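Local coordinates for putative alpha-L-fucosidase (Bacteroides thetaiotaomicron, PDB 3EYP), which probably hydrolyses alpha-L-fucosidic linkages as a family 29 glycoside hydrolase, with a C-terminal beta-sandwich beside its TIM-barrel-type catalytic domain, at residues 317-328 / 451-460; 390-398 / 413-423. All coordinates share one frame; numbering follows the deposited sequence.

Contact 1 of 2, residues 317-328 / 451-460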
loop_
_atom_site.group_PDB
_atom_site.type_symbol
_atom_site.label_atom_id
_atom_site.label_comp_id
_atom_site.label_asym_id
_atom_site.label_seq_id
_atom_site.Cartn_x
_atom_site.Cartn_y
_atom_site.Cartn_z
ATOM N N GLN A 317 15.059 -5.477 7.549
ATOM C CA GLN A 317 16.101 -6.509 7.736
ATOM C C GLN A 317 15.482 -7.892 7.813
ATOM O O GLN A 317 15.946 -8.854 7.187
ATOM C CB GLN A 317 16.958 -6.274 8.973
ATOM C CG GLN A 317 18.130 -7.246 8.971
ATOM C CD GLN A 317 18.871 -7.329 10.264
ATOM O OE1 GLN A 317 18.959 -6.358 11.013
ATOM N NE2 GLN A 317 19.468 -8.479 10.509
ATOM N N GLY A 318 14.425 -7.977 8.560
ATOM C CA GLY A 318 13.676 -9.221 8.688
ATOM C C GLY A 318 13.124 -9.730 7.368
ATOM O O GLY A 318 13.208 -10.924 7.049
ATOM N N ILE A 319 12.554 -8.823 6.591
ATOM C CA ILE A 319 11.944 -9.178 5.349
ATOM C C ILE A 319 13.090 -9.658 4.436
ATOM O O ILE A 319 13.010 -10.723 3.770
ATOM C CB ILE A 319 11.137 -7.986 4.674
ATOM C CG1 ILE A 319 9.823 -7.699 5.412
ATOM C CG2 ILE A 319 10.732 -8.298 3.232
ATOM C CD1 ILE A 319 9.283 -6.225 5.147
ATOM N N ASP A 320 14.164 -8.878 4.420
ATOM C CA ASP A 320 15.283 -9.184 3.525
ATOM C C ASP A 320 15.862 -10.550 3.817
ATOM O O ASP A 320 15.993 -11.377 2.913
ATOM C CB ASP A 320 16.344 -8.104 3.556
ATOM C CG ASP A 320 15.941 -6.872 2.736
ATOM O OD1 ASP A 320 14.903 -6.866 2.019
ATOM O OD2 ASP A 320 16.687 -5.893 2.837
ATOM N N GLU A 321 16.098 -10.828 5.090
ATOM C CA GLU A 321 16.654 -12.126 5.472
ATOM C C GLU A 321 15.729 -13.256 5.127
ATOM O O GLU A 321 16.156 -14.284 4.668
ATOM C CB GLU A 321 17.002 -12.234 6.941
ATOM C CG GLU A 321 18.048 -11.258 7.285
ATOM C CD GLU A 321 18.578 -11.418 8.644
ATOM O OE1 GLU A 321 17.891 -12.138 9.494
ATOM O OE2 GLU A 321 19.698 -10.809 8.825
ATOM N N THR A 322 14.448 -13.050 5.359
ATOM C CA THR A 322 13.465 -14.091 5.149
ATOM C C THR A 322 13.426 -14.550 3.693
ATOM O O THR A 322 13.497 -15.742 3.426
ATOM C CB THR A 322 12.050 -13.648 5.642
ATOM O OG1 THR A 322 12.086 -13.483 7.057
ATOM C CG2 THR A 322 10.978 -14.716 5.267
ATOM N N PHE A 323 13.338 -13.594 2.762
ATOM C CA PHE A 323 13.095 -13.877 1.334
ATOM C C PHE A 323 14.384 -13.934 0.475
ATOM O O PHE A 323 14.346 -14.117 -0.727
ATOM C CB PHE A 323 12.029 -12.925 0.767
ATOM C CG PHE A 323 10.693 -13.052 1.488
ATOM C CD1 PHE A 323 9.862 -14.140 1.241
ATOM C CD2 PHE A 323 10.307 -12.129 2.466
ATOM C CE1 PHE A 323 8.641 -14.278 1.902
ATOM C CE2 PHE A 323 9.070 -12.268 3.143
ATOM C CZ PHE A 323 8.254 -13.319 2.868
ATOM N N SER A 324 15.517 -13.861 1.144
ATOM C CA SER A 324 16.803 -13.869 0.457
ATOM C C SER A 324 17.066 -15.238 -0.152
ATOM O O SER A 324 17.636 -15.356 -1.218
ATOM C CB SER A 324 17.964 -13.495 1.382
ATOM O OG SER A 324 18.076 -14.423 2.459
ATOM N N THR A 325 16.605 -16.273 0.495
ATOM C CA THR A 325 16.905 -17.618 0.032
ATOM C C THR A 325 15.654 -18.448 -0.188
ATOM O O THR A 325 15.043 -18.931 0.760
ATOM C CB THR A 325 17.893 -18.320 1.004
ATOM O OG1 THR A 325 19.068 -17.497 1.135
ATOM C CG2 THR A 325 18.315 -19.705 0.489
ATOM N N ASN A 326 15.280 -18.573 -1.451
ATOM C CA ASN A 326 14.222 -19.501 -1.843
ATOM C C ASN A 326 14.775 -20.930 -1.709
ATOM O O ASN A 326 15.639 -21.354 -2.484
ATOM C CB ASN A 326 13.776 -19.230 -3.270
ATOM C CG ASN A 326 12.621 -20.068 -3.676
ATOM O OD1 ASN A 326 12.201 -20.990 -2.952
ATOM N ND2 ASN A 326 12.092 -19.771 -4.849
ATOM N N LEU A 327 14.275 -21.626 -0.700
ATOM C CA LEU A 327 14.753 -22.965 -0.337
ATOM C C LEU A 327 14.428 -23.984 -1.411
ATOM O O LEU A 327 14.935 -25.118 -1.399
ATOM C CB LEU A 327 14.178 -23.417 0.996
ATOM C CG LEU A 327 14.674 -22.541 2.152
ATOM C CD1 LEU A 327 14.105 -23.007 3.484
ATOM C CD2 LEU A 327 16.240 -22.483 2.166
ATOM N N LEU A 328 13.600 -23.584 -2.359
ATOM C CA LEU A 328 13.274 -24.499 -3.444
ATOM C C LEU A 328 14.362 -24.445 -4.500
ATOM O O LEU A 328 14.405 -25.291 -5.394
ATOM C CB LEU A 328 11.936 -24.177 -4.114
ATOM C CG LEU A 328 10.690 -24.322 -3.266
ATOM C CD1 LEU A 328 9.468 -23.977 -4.114
ATOM C CD2 LEU A 328 10.602 -25.716 -2.626
ATOM N N PHE A 451 7.444 -18.706 -7.169
ATOM C CA PHE A 451 7.022 -19.592 -6.078
ATOM C C PHE A 451 8.226 -19.952 -5.225
ATOM O O PHE A 451 9.273 -20.265 -5.748
ATOM C CB PHE A 451 6.308 -20.857 -6.569
ATOM C CG PHE A 451 5.828 -21.757 -5.441
ATOM C CD1 PHE A 451 4.814 -21.347 -4.589
ATOM C CD2 PHE A 451 6.382 -23.029 -5.253
ATOM C CE1 PHE A 451 4.395 -22.167 -3.592
ATOM C CE2 PHE A 451 5.966 -23.851 -4.249
ATOM C CZ PHE A 451 4.986 -23.450 -3.413
ATOM N N GLY A 452 8.085 -19.820 -3.919
ATOM C CA GLY A 452 9.159 -20.098 -3.001
ATOM C C GLY A 452 8.712 -20.500 -1.613
ATOM O O GLY A 452 7.575 -20.316 -1.208
ATOM N N VAL A 453 9.621 -21.159 -0.928
ATOM C CA VAL A 453 9.451 -21.397 0.493
ATOM C C VAL A 453 10.697 -20.872 1.180
ATOM O O VAL A 453 11.811 -20.768 0.606
ATOM C CB VAL A 453 9.203 -22.841 0.799
ATOM C CG1 VAL A 453 8.024 -23.379 -0.054
ATOM C CG2 VAL A 453 10.534 -23.670 0.585
ATOM N N TYR A 454 10.498 -20.532 2.423
ATOM C CA TYR A 454 11.494 -19.740 3.123
ATOM C C TYR A 454 11.494 -20.018 4.616
ATOM O O TYR A 454 10.574 -20.618 5.202
ATOM C CB TYR A 454 11.237 -18.240 2.877
ATOM C CG TYR A 454 10.926 -17.864 1.421
ATOM C CD1 TYR A 454 11.941 -17.451 0.571
ATOM C CD2 TYR A 454 9.629 -17.914 0.916
ATOM C CE1 TYR A 454 11.709 -17.124 -0.771
ATOM C CE2 TYR A 454 9.362 -17.606 -0.428
ATOM C CZ TYR A 454 10.411 -17.203 -1.272
ATOM O OH TYR A 454 10.192 -16.862 -2.584
ATOM N N LYS A 455 12.560 -19.548 5.236
ATOM C CA LYS A 455 12.665 -19.647 6.660
ATOM C C LYS A 455 12.660 -18.206 7.223
ATOM O O LYS A 455 13.470 -17.350 6.830
ATOM C CB LYS A 455 13.937 -20.431 7.049
ATOM C CG LYS A 455 14.187 -20.529 8.539
ATOM C CD LYS A 455 13.126 -21.196 9.329
ATOM C CE LYS A 455 13.166 -20.715 10.811
ATOM N NZ LYS A 455 12.362 -19.405 11.089
ATOM N N GLN A 456 11.708 -17.960 8.107
ATOM C CA GLN A 456 11.481 -16.599 8.624
ATOM C C GLN A 456 12.683 -16.174 9.441
ATOM O O GLN A 456 13.235 -16.967 10.188
ATOM C CB GLN A 456 10.221 -16.507 9.477
ATOM C CG GLN A 456 8.954 -16.600 8.714
ATOM C CD GLN A 456 7.765 -16.620 9.587
ATOM O OE1 GLN A 456 7.528 -15.662 10.345
ATOM N NE2 GLN A 456 6.963 -17.700 9.501
ATOM N N SER A 457 13.047 -14.911 9.287
ATOM C CA SER A 457 14.215 -14.319 9.958
ATOM C C SER A 457 14.109 -14.414 11.457
ATOM O O SER A 457 13.024 -14.326 12.034
ATOM C CB SER A 457 14.445 -12.837 9.546
ATOM O OG SER A 457 15.352 -12.175 10.420
ATOM N N PRO A 458 15.257 -14.578 12.115
ATOM C CA PRO A 458 15.215 -14.534 13.568
ATOM C C PRO A 458 14.760 -13.194 14.097
ATOM O O PRO A 458 14.290 -13.072 15.206
ATOM C CB PRO A 458 16.671 -14.779 13.944
ATOM C CG PRO A 458 17.194 -15.542 12.808
ATOM C CD PRO A 458 16.571 -14.982 11.616
ATOM N N VAL A 459 14.904 -12.182 13.264
ATOM C CA VAL A 459 14.449 -10.850 13.632
ATOM C C VAL A 459 13.034 -10.920 14.102
ATOM O O VAL A 459 12.648 -10.197 14.965
ATOM C CB VAL A 459 14.518 -9.830 12.450
ATOM C CG1 VAL A 459 13.773 -8.513 12.866
ATOM C CG2 VAL A 459 15.991 -9.559 12.053
ATOM N N PHE A 460 12.277 -11.834 13.535
ATOM C CA PHE A 460 10.852 -11.988 13.842
ATOM C C PHE A 460 10.637 -13.026 14.930
ATOM O O PHE A 460 9.624 -13.767 14.869
ATOM C CB PHE A 460 10.038 -12.448 12.603
ATOM C CG PHE A 460 10.122 -11.527 11.417
ATOM C CD1 PHE A 460 10.222 -10.155 11.571
ATOM C CD2 PHE A 460 10.022 -12.024 10.142
ATOM C CE1 PHE A 460 10.284 -9.326 10.465
ATOM C CE2 PHE A 460 10.108 -11.195 9.039
ATOM C CZ PHE A 460 10.207 -9.851 9.202
HETATM O O HOH W 1 14.736 -18.509 3.553
#

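Contact 2 of 2, residues 390-398 / 413-423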
loop_
_atom_site.group_PDB
_atom_site.type_symbol
_atom_site.label_atom_id
_atom_site.label_comp_id
_atom_site.label_asym_id
_atom_site.label_seq_id
_atom_site.Cartn_x
_atom_site.Cartn_y
_atom_site.Cartn_z
ATOM N N GLY A 390 -4.070 -10.639 -15.385
ATOM C CA GLY A 390 -5.332 -10.733 -14.622
ATOM C C GLY A 390 -5.287 -11.700 -13.484
ATOM O O GLY A 390 -4.311 -12.387 -13.303
ATOM N N HIS A 391 -6.338 -11.686 -12.650
ATOM C CA HIS A 391 -6.543 -12.737 -11.669
ATOM C C HIS A 391 -6.971 -13.994 -12.447
ATOM O O HIS A 391 -8.106 -14.107 -12.949
ATOM C CB HIS A 391 -7.631 -12.422 -10.638
ATOM C CG HIS A 391 -7.165 -11.574 -9.476
ATOM N ND1 HIS A 391 -6.321 -12.044 -8.485
ATOM C CD2 HIS A 391 -7.534 -10.329 -9.097
ATOM C CE1 HIS A 391 -6.136 -11.086 -7.579
ATOM N NE2 HIS A 391 -6.862 -10.034 -7.933
ATOM N N ARG A 392 -6.063 -14.956 -12.483
ATOM C CA ARG A 392 -6.284 -16.176 -13.297
ATOM C C ARG A 392 -6.584 -17.366 -12.443
ATOM O O ARG A 392 -7.567 -18.040 -12.610
ATOM C CB ARG A 392 -5.038 -16.451 -14.153
ATOM C CG ARG A 392 -4.738 -15.315 -15.071
ATOM C CD ARG A 392 -3.449 -15.492 -15.819
ATOM N NE ARG A 392 -3.584 -16.386 -16.955
ATOM C CZ ARG A 392 -4.069 -16.053 -18.144
ATOM N NH1 ARG A 392 -4.143 -16.978 -19.083
ATOM N NH2 ARG A 392 -4.524 -14.837 -18.392
ATOM N N THR A 393 -5.667 -17.641 -11.545
ATOM C CA THR A 393 -5.838 -18.734 -10.537
ATOM C C THR A 393 -6.763 -18.316 -9.406
ATOM O O THR A 393 -6.711 -17.177 -8.911
ATOM C CB THR A 393 -4.463 -19.200 -10.003
ATOM O OG1 THR A 393 -3.690 -19.699 -11.132
ATOM C CG2 THR A 393 -4.629 -20.237 -8.906
ATOM N N THR A 394 -7.645 -19.249 -9.021
ATOM C CA THR A 394 -8.640 -18.982 -8.001
ATOM C C THR A 394 -8.734 -20.000 -6.906
ATOM O O THR A 394 -9.498 -19.819 -5.966
ATOM C CB THR A 394 -10.064 -18.797 -8.582
ATOM O OG1 THR A 394 -10.462 -19.987 -9.292
ATOM C CG2 THR A 394 -10.141 -17.582 -9.499
ATOM N N LYS A 395 -7.944 -21.057 -7.009
ATOM C CA LYS A 395 -7.806 -21.977 -5.880
ATOM C C LYS A 395 -6.461 -22.649 -5.963
ATOM O O LYS A 395 -6.027 -23.029 -7.058
ATOM C CB LYS A 395 -8.985 -22.983 -5.908
ATOM C CG LYS A 395 -9.013 -23.938 -4.762
ATOM C CD LYS A 395 -10.227 -24.861 -4.879
ATOM C CE LYS A 395 -10.119 -26.017 -3.883
ATOM N NZ LYS A 395 -11.068 -27.134 -4.294
ATOM N N TRP A 396 -5.771 -22.693 -4.842
ATOM C CA TRP A 396 -4.449 -23.294 -4.757
ATOM C C TRP A 396 -4.093 -23.814 -3.378
ATOM O O TRP A 396 -4.591 -23.332 -2.316
ATOM C CB TRP A 396 -3.348 -22.338 -5.254
ATOM C CG TRP A 396 -3.262 -21.024 -4.508
ATOM C CD1 TRP A 396 -4.045 -19.938 -4.687
ATOM C CD2 TRP A 396 -2.325 -20.680 -3.499
ATOM N NE1 TRP A 396 -3.650 -18.924 -3.848
ATOM C CE2 TRP A 396 -2.607 -19.374 -3.092
ATOM C CE3 TRP A 396 -1.281 -21.365 -2.878
ATOM C CZ2 TRP A 396 -1.873 -18.720 -2.092
ATOM C CZ3 TRP A 396 -0.571 -20.723 -1.889
ATOM C CH2 TRP A 396 -0.867 -19.413 -1.517
ATOM N N SER A 397 -3.251 -24.831 -3.410
ATOM C CA SER A 397 -2.749 -25.465 -2.173
ATOM C C SER A 397 -1.298 -25.852 -2.322
ATOM O O SER A 397 -0.786 -25.994 -3.412
ATOM C CB SER A 397 -3.529 -26.702 -1.805
ATOM O OG SER A 397 -4.902 -26.479 -1.861
ATOM N N VAL A 398 -0.658 -25.987 -1.179
ATOM C CA VAL A 398 0.703 -26.462 -1.104
ATOM C C VAL A 398 0.796 -27.621 -0.087
ATOM O O VAL A 398 0.220 -27.606 0.996
ATOM C CB VAL A 398 1.727 -25.290 -0.792
ATOM C CG1 VAL A 398 3.191 -25.803 -0.805
ATOM C CG2 VAL A 398 1.563 -24.089 -1.789
ATOM N N ALA A 413 -2.088 -23.381 4.110
ATOM C CA ALA A 413 -1.933 -23.266 2.659
ATOM C C ALA A 413 -2.739 -24.287 1.901
ATOM O O ALA A 413 -2.254 -24.873 0.943
ATOM C CB ALA A 413 -0.432 -23.364 2.243
ATOM N N THR A 414 -3.970 -24.453 2.362
ATOM C CA THR A 414 -4.972 -25.326 1.758
ATOM C C THR A 414 -6.217 -24.591 1.262
ATOM O O THR A 414 -6.892 -23.875 1.976
ATOM C CB THR A 414 -5.390 -26.360 2.777
ATOM O OG1 THR A 414 -4.225 -27.006 3.302
ATOM C CG2 THR A 414 -6.359 -27.402 2.152
ATOM N N ASP A 415 -6.482 -24.793 -0.020
ATOM C CA ASP A 415 -7.653 -24.252 -0.677
ATOM C C ASP A 415 -7.688 -22.744 -0.502
ATOM O O ASP A 415 -8.743 -22.148 -0.211
ATOM C CB ASP A 415 -8.903 -24.924 -0.082
ATOM C CG ASP A 415 -8.961 -26.444 -0.374
ATOM O OD1 ASP A 415 -8.386 -26.883 -1.404
ATOM O OD2 ASP A 415 -9.554 -27.175 0.460
ATOM N N LYS A 416 -6.505 -22.152 -0.705
ATOM C CA LYS A 416 -6.343 -20.709 -0.805
ATOM C C LYS A 416 -6.980 -20.239 -2.094
ATOM O O LYS A 416 -7.200 -21.001 -3.011
ATOM C CB LYS A 416 -4.885 -20.289 -0.723
ATOM C CG LYS A 416 -4.181 -20.693 0.566
ATOM C CD LYS A 416 -4.986 -20.391 1.742
ATOM C CE LYS A 416 -4.926 -18.939 2.142
ATOM N NZ LYS A 416 -6.011 -18.632 3.159
ATOM N N GLN A 417 -7.360 -18.974 -2.130
ATOM C CA GLN A 417 -8.074 -18.469 -3.305
ATOM C C GLN A 417 -7.276 -17.530 -4.216
ATOM O O GLN A 417 -6.825 -17.945 -5.289
ATOM C CB GLN A 417 -9.352 -17.819 -2.873
ATOM C CG GLN A 417 -10.349 -18.757 -2.286
ATOM C CD GLN A 417 -11.604 -18.002 -1.900
ATOM O OE1 GLN A 417 -12.279 -17.392 -2.736
ATOM N NE2 GLN A 417 -11.908 -18.023 -0.654
ATOM N N ALA A 418 -7.080 -16.282 -3.766
ATOM C CA ALA A 418 -6.302 -15.286 -4.573
ATOM C C ALA A 418 -4.822 -15.507 -4.514
ATOM O O ALA A 418 -4.259 -16.031 -3.546
ATOM C CB ALA A 418 -6.607 -13.818 -4.136
ATOM N N ILE A 419 -4.204 -15.069 -5.601
ATOM C CA ILE A 419 -2.802 -14.833 -5.645
ATOM C C ILE A 419 -2.488 -13.376 -5.906
ATOM O O ILE A 419 -1.957 -12.677 -5.049
ATOM C CB ILE A 419 -2.063 -15.699 -6.670
ATOM C CG1 ILE A 419 -2.271 -17.205 -6.381
ATOM C CG2 ILE A 419 -0.603 -15.364 -6.565
ATOM C CD1 ILE A 419 -1.650 -18.176 -7.443
ATOM N N GLY A 420 -2.831 -12.934 -7.087
ATOM C CA GLY A 420 -2.471 -11.596 -7.516
ATOM C C GLY A 420 -0.982 -11.260 -7.420
ATOM O O GLY A 420 -0.079 -12.049 -7.761
ATOM N N HIS A 421 -0.729 -10.069 -6.902
ATOM C CA HIS A 421 0.627 -9.508 -6.886
ATOM C C HIS A 421 1.567 -10.305 -6.066
ATOM O O HIS A 421 2.725 -10.557 -6.414
ATOM C CB HIS A 421 0.610 -8.016 -6.375
ATOM C CG HIS A 421 1.964 -7.398 -6.332
ATOM N ND1 HIS A 421 2.574 -7.044 -5.150
ATOM C CD2 HIS A 421 2.843 -7.092 -7.321
ATOM C CE1 HIS A 421 3.762 -6.523 -5.413
ATOM N NE2 HIS A 421 3.940 -6.526 -6.719
ATOM N N LYS A 422 1.068 -10.702 -4.930
ATOM C CA LYS A 422 1.875 -11.427 -3.948
ATOM C C LYS A 422 0.922 -11.991 -2.907
ATOM O O LYS A 422 -0.055 -11.347 -2.540
ATOM C CB LYS A 422 2.876 -10.498 -3.260
ATOM C CG LYS A 422 3.920 -11.228 -2.405
ATOM C CD LYS A 422 4.794 -10.190 -1.587
ATOM C CE LYS A 422 5.419 -9.223 -2.483
ATOM N NZ LYS A 422 6.752 -9.679 -3.041
ATOM N N TRP A 423 1.182 -13.243 -2.524
ATOM C CA TRP A 423 0.478 -13.849 -1.427
ATOM C C TRP A 423 1.492 -14.584 -0.584
ATOM O O TRP A 423 2.266 -15.415 -1.101
ATOM C CB TRP A 423 -0.671 -14.779 -1.880
ATOM C CG TRP A 423 -1.714 -14.812 -0.832
ATOM C CD1 TRP A 423 -1.698 -15.544 0.305
ATOM C CD2 TRP A 423 -2.837 -13.966 -0.759
ATOM N NE1 TRP A 423 -2.808 -15.254 1.085
ATOM C CE2 TRP A 423 -3.521 -14.271 0.445
ATOM C CE3 TRP A 423 -3.347 -12.973 -1.583
ATOM C CZ2 TRP A 423 -4.666 -13.613 0.828
ATOM C CZ3 TRP A 423 -4.568 -12.341 -1.202
ATOM C CH2 TRP A 423 -5.163 -12.641 -0.008
HETATM O O HOH W 2 -5.392 -14.658 -8.379
HETATM O O HOH W 3 -12.146 -18.411 -5.641
HETATM O O HOH W 4 -2.186 -28.166 1.923
#

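Contact 1 of 2, residues 317-328 / 451-460
Asn326 reaches across to strand 447-454 with both ends of its amide, where the chain passes from the last helix of the fucosidase domain, 306-323, into the F5/8 type C beta-sandwich. ND2 donates to Phe451 O at 3.0 Å, while OD1 takes a longer bond from Val453 N, 3.3 Å away. The side chain spans Gly452 because CG is anti to the backbone N (chi1 -175°). OD1 also accepts from Leu328 N, closing an Asx turn, and the two donors come from opposite faces of the amide plane. With an alanine in place of Asn326, Val453 N and Phe451 O would probably lose these partners and the turn at Leu328 would be freer to shift. Beside it, Leu327 N bonds to Val453 O, and Leu328 CD1 packs on Phe451 CD2 at 3.4 Å.

Phe323 sets its ring edge over one face of Tyr454 in a T-shaped stack, centroids 5.0 Å apart and planes at 67°. Trp279 of helix 275-283 and Met382 pack on the Phe323 side chain as well. A water ties Thr322 O and Thr325 O to Lys455 N.

Farther up the helix the C-terminal tail takes over. Thr322 OG1 accepts from Ser457 N at 2.8 Å and donates to Gly318 O one turn earlier in the helix, which also holds Thr322 N on the other face of its carbonyl plane. Gly318 lets Phe460 lie close against the helix backbone, since a CB there would run into the ring; Trp279 stacks on Phe460. Glu321 OE1 accepts from Ser457 OG at 2.7 Å on its anti side, while the same hydroxyl accepts from Val459 N in an ST turn.

Contact 2 of 2, residues 390-398 / 413-423
His391 opens the contact by laying CE1 against Gly420 CA; NE2 is hydrogen-bonded to Ala222 N, and a water joins ND1 to Thr393 O and Ile419 N. From here strand 393-401 of the F5/8 type C beta-sandwich runs beside the loop that leads into strand 423-432. Thr393 touches Ile419 CD1 with CB and CG2, and Lys395 lies alongside Asp415, NZ to OD1 a long salt bridge of 4.0 Å.

Trp396 forms the centre. Its backbone pairs with Lys416 as a single antiparallel hydrogen-bonded bridge, and Asp415 and Lys416 facing it make a G1 bulge. With CG between the backbone N and the carbonyl carbon (chi1 59°), the indole is inserted between two side chains of the loop: Lys416 CB sits 3.6 Å from the five-membered ring centroid on one face, Ile419 CD1 covers the opposite one. In the ring plane NE1 donates to Ala418 O, 3.0 Å away, from well above that carbonyl's plane. The six-membered ring of Trp396 meets the face of the Trp423 five-membered ring in an offset edge-to-face pair, planes at 75°. Ser397 OG, also bonded to Gln440, accepts from Asp415 N; Val398 N ends with a 2.9 Å bond to Ala413 O.

Overall arrangement
From the N terminus the chain first builds the parallel sheet of the TIM-barrel-type domain and reaches helix 306-323, whose end supplies the first half of contact 1. In the beta-sandwich, contact 2 closes a short loop, with 14 residues between Val398 and Ala413, joining strand 393-401 of one antiparallel sheet to the run leading into strand 423-432 of the other. Contact 1 closes only when the chain returns, tying that helix end of the catalytic domain to strand 447-454 of the sandwich and the tail after it, so contact 2 is nested within the larger loop. Their centres lie about 20 Å apart, yet they meet where Phe451 CZ packs on Val398 CG2 at 3.8 Å.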